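Local coordinates for DUF1425 domain-containing protein (PDB 3O0L) that is of unknown function but folds as a small all-beta domain of the DUF1425 family and pairs with a second copy of itself, at residues F22-T32 with V100-S111. Residues are numbered along the deposited sequence; the frame is centred on the assembly and turned at random. Where two conformers were deposited one is given.
Sequences FHSDVDVSAVT and VRCELYVREAIS
The two sheets of a beta-sandwich face each other where strand 22-32 meets strand 101-109. The strands run nearly antiparallel, at 160°, with axes 6.6 Å apart at closest approach. Side chains, not backbone hydrogen bonds, join them. In the middle, Val28 is shared by two partners. Its CG1 lies anti to the backbone N (chi1 178°) and packs on Leu104 CD2 at 3.8 Å, while its CG2 meets Val106 CG2. Next along, Ala30 CB rests on Leu104 CB at 3.8 Å. Thr32 CG2 closes this apolar row against Cys102 SG. Towards the other end a carboxylate enters the interlayer. Ser24 OG donates to the syn lone pair of Glu108 OE1 at 2.9 Å. A water molecule gives one hydrogen bond to Ser24 OG and another to Glu108 OE2, which closes a small ring of bonds through the carboxylate of buried Glu108. The Phe22 ring presents its edge to Glu108 OE1, with ring and carboxylate planes 75° apart. One ring face lies under the C-terminal tail, with Ser111 N 3.8 Å above its centre, though Ser111 is poorly ordered. An alanine in place of Phe22 would probably leave Ile110 CG2 without its apolar partner, uncover the Ser111 backbone and open a gap beside the Glu108 carboxylate. Residues Tyr105 to Ala109 also pair, antiparallel, with a strand of the second subunit, so the sheet continues across the interface. Face-to-face packing of two antiparallel sheets is typical of an immunoglobulin-like sandwich, consistent with the E-set clan of this family.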
# COMPACT_ATOMS: atom_id res chain seq x y z
N PHE A 22 -9.45 -15.12 10.56
CA PHE A 22 -9.18 -13.70 10.46
C PHE A 22 -9.17 -13.18 9.03
O PHE A 22 -8.42 -13.66 8.17
CB PHE A 22 -7.83 -13.40 11.10
CG PHE A 22 -7.48 -11.94 11.12
CD1 PHE A 22 -8.06 -11.10 12.07
CD2 PHE A 22 -6.59 -11.39 10.19
CE1 PHE A 22 -7.76 -9.74 12.12
CE2 PHE A 22 -6.29 -10.00 10.23
CZ PHE A 22 -6.88 -9.19 11.19
N HIS A 23 -10.00 -12.17 8.77
CA HIS A 23 -10.08 -11.53 7.45
C HIS A 23 -10.12 -10.00 7.63
O HIS A 23 -10.98 -9.48 8.34
CB HIS A 23 -11.32 -12.04 6.72
CG HIS A 23 -11.36 -13.53 6.56
ND1 HIS A 23 -10.71 -14.19 5.54
CD2 HIS A 23 -11.96 -14.50 7.30
CE1 HIS A 23 -10.89 -15.49 5.67
NE2 HIS A 23 -11.66 -15.71 6.73
N SER A 24 -9.18 -9.27 7.05
CA SER A 24 -9.28 -7.84 7.03
C SER A 24 -9.02 -7.33 5.64
O SER A 24 -8.44 -8.00 4.84
CB SER A 24 -8.26 -7.22 7.98
OG SER A 24 -6.97 -7.62 7.62
N ASP A 25 -9.48 -6.12 5.38
CA ASP A 25 -9.35 -5.51 4.08
C ASP A 25 -9.43 -4.03 4.31
O ASP A 25 -10.50 -3.52 4.63
CB ASP A 25 -10.49 -6.02 3.18
CG ASP A 25 -10.31 -5.67 1.71
OD1 ASP A 25 -9.52 -4.77 1.38
OD2 ASP A 25 -11.00 -6.31 0.89
N VAL A 26 -8.30 -3.36 4.20
CA VAL A 26 -8.24 -1.94 4.48
C VAL A 26 -7.53 -1.19 3.38
O VAL A 26 -6.63 -1.74 2.71
CB VAL A 26 -7.54 -1.66 5.79
CG1 VAL A 26 -8.14 -2.51 6.90
CG2 VAL A 26 -6.04 -1.87 5.64
N ASP A 27 -7.97 0.04 3.16
CA ASP A 27 -7.35 0.93 2.22
C ASP A 27 -6.83 2.18 2.94
O ASP A 27 -7.58 2.82 3.67
CB ASP A 27 -8.34 1.33 1.16
CG ASP A 27 -7.69 2.16 0.07
OD1 ASP A 27 -6.78 1.63 -0.60
OD2 ASP A 27 -8.04 3.34 -0.08
N VAL A 28 -5.56 2.48 2.74
CA VAL A 28 -4.88 3.57 3.40
C VAL A 28 -4.38 4.55 2.34
O VAL A 28 -3.74 4.13 1.38
CB VAL A 28 -3.66 3.06 4.20
CG1 VAL A 28 -2.92 4.24 4.86
CG2 VAL A 28 -4.10 2.02 5.24
N SER A 29 -4.73 5.83 2.50
CA SER A 29 -4.15 6.88 1.67
C SER A 29 -4.02 8.21 2.44
O SER A 29 -4.76 8.46 3.41
CB SER A 29 -4.97 7.04 0.40
OG SER A 29 -6.15 7.75 0.69
N ALA A 30 -3.10 9.07 1.99
CA ALA A 30 -2.87 10.38 2.61
C ALA A 30 -2.39 11.39 1.58
O ALA A 30 -1.73 11.02 0.64
CB ALA A 30 -1.81 10.27 3.71
N VAL A 31 -2.72 12.65 1.82
CA VAL A 31 -2.25 13.76 1.00
C VAL A 31 -1.95 14.92 1.94
O VAL A 31 -2.49 14.95 3.05
CB VAL A 31 -3.35 14.19 0.01
CG1 VAL A 31 -3.75 13.03 -0.90
CG2 VAL A 31 -4.58 14.74 0.77
N THR A 32 -1.10 15.86 1.51
CA THR A 32 -0.93 17.15 2.24
C THR A 32 -1.69 18.24 1.53
O THR A 32 -1.76 18.23 0.29
CB THR A 32 0.54 17.60 2.37
OG1 THR A 32 1.15 17.65 1.08
CG2 THR A 32 1.32 16.64 3.23
N VAL A 100 7.58 19.28 4.11
CA VAL A 100 6.99 19.41 2.77
C VAL A 100 6.07 18.26 2.44
O VAL A 100 5.35 18.32 1.48
CB VAL A 100 8.07 19.53 1.67
CG1 VAL A 100 8.98 20.78 1.95
CG2 VAL A 100 8.90 18.25 1.58
N ARG A 101 6.07 17.21 3.26
CA ARG A 101 5.42 15.96 2.89
C ARG A 101 5.11 15.13 4.14
O ARG A 101 5.85 15.20 5.08
CB ARG A 101 6.44 15.22 1.99
CG ARG A 101 6.11 13.89 1.48
CD ARG A 101 7.21 13.42 0.49
NE ARG A 101 8.55 13.05 1.03
CZ ARG A 101 8.84 11.91 1.66
NH1 ARG A 101 7.91 11.00 1.94
NH2 ARG A 101 10.10 11.67 2.03
N CYS A 102 4.00 14.41 4.14
CA CYS A 102 3.69 13.47 5.21
C CYS A 102 3.54 12.08 4.67
O CYS A 102 3.42 11.88 3.44
CB CYS A 102 2.37 13.81 5.92
SG CYS A 102 0.83 13.31 4.99
N GLU A 103 3.57 11.12 5.59
CA GLU A 103 3.28 9.71 5.31
C GLU A 103 2.39 9.21 6.45
O GLU A 103 2.64 9.54 7.63
CB GLU A 103 4.57 8.88 5.22
CG GLU A 103 5.51 9.26 4.08
CD GLU A 103 6.87 8.55 4.12
OE1 GLU A 103 7.16 7.83 5.10
OE2 GLU A 103 7.66 8.73 3.16
N LEU A 104 1.34 8.48 6.12
CA LEU A 104 0.44 7.88 7.11
C LEU A 104 0.83 6.42 7.28
O LEU A 104 0.97 5.72 6.28
CB LEU A 104 -1.01 7.97 6.64
CG LEU A 104 -2.11 7.31 7.48
CD1 LEU A 104 -2.10 7.87 8.93
CD2 LEU A 104 -3.47 7.49 6.84
N TYR A 105 1.02 5.99 8.53
CA TYR A 105 1.24 4.57 8.88
C TYR A 105 0.06 4.03 9.66
O TYR A 105 -0.46 4.72 10.53
CB TYR A 105 2.48 4.41 9.74
CG TYR A 105 3.73 4.76 8.99
CD1 TYR A 105 4.19 6.07 8.90
CD2 TYR A 105 4.41 3.78 8.28
CE1 TYR A 105 5.31 6.37 8.15
CE2 TYR A 105 5.54 4.06 7.54
CZ TYR A 105 5.98 5.34 7.50
OH TYR A 105 7.09 5.57 6.75
N VAL A 106 -0.37 2.81 9.33
CA VAL A 106 -1.45 2.12 9.98
C VAL A 106 -0.97 0.76 10.36
O VAL A 106 -0.34 0.06 9.55
CB VAL A 106 -2.69 2.01 9.06
CG1 VAL A 106 -3.74 1.08 9.63
CG2 VAL A 106 -3.28 3.40 8.75
N ARG A 107 -1.26 0.35 11.60
CA ARG A 107 -0.90 -0.98 11.98
C ARG A 107 -2.09 -1.72 12.54
O ARG A 107 -3.00 -1.12 13.10
CB ARG A 107 0.35 -0.99 12.84
CG ARG A 107 0.21 -0.47 14.16
CD ARG A 107 1.61 -0.36 14.80
NE ARG A 107 1.44 0.01 16.19
CZ ARG A 107 2.42 0.31 17.04
NH1 ARG A 107 3.71 0.31 16.68
NH2 ARG A 107 2.09 0.64 18.27
N GLU A 108 -2.11 -3.02 12.30
CA GLU A 108 -3.18 -3.89 12.76
C GLU A 108 -2.57 -5.20 13.18
O GLU A 108 -1.52 -5.60 12.68
CB GLU A 108 -4.24 -4.12 11.67
CG GLU A 108 -3.66 -4.62 10.37
CD GLU A 108 -4.71 -5.09 9.36
OE1 GLU A 108 -5.20 -6.25 9.49
OE2 GLU A 108 -5.03 -4.30 8.43
N ALA A 109 -3.19 -5.83 14.16
CA ALA A 109 -2.74 -7.11 14.63
C ALA A 109 -3.37 -8.13 13.69
O ALA A 109 -4.52 -7.99 13.34
CB ALA A 109 -3.20 -7.33 16.10
N ILE A 110 -2.58 -9.09 13.21
CA ILE A 110 -3.05 -10.26 12.46
C ILE A 110 -3.34 -11.32 13.50
O ILE A 110 -2.59 -11.43 14.48
CB ILE A 110 -1.95 -10.88 11.55
CG1 ILE A 110 -1.35 -9.87 10.59
CG2 ILE A 110 -2.50 -12.10 10.78
CD1 ILE A 110 -0.18 -10.43 9.83
N SER A 111 -4.40 -12.10 13.33
CA SER A 111 -4.69 -13.17 14.29
C SER A 111 -4.96 -14.45 13.53
O SER A 111 -5.05 -14.42 12.30
CB SER A 111 -5.88 -12.78 15.18
OG SER A 111 -7.11 -13.03 14.54
O HOH W 1 -5.80 -5.60 6.11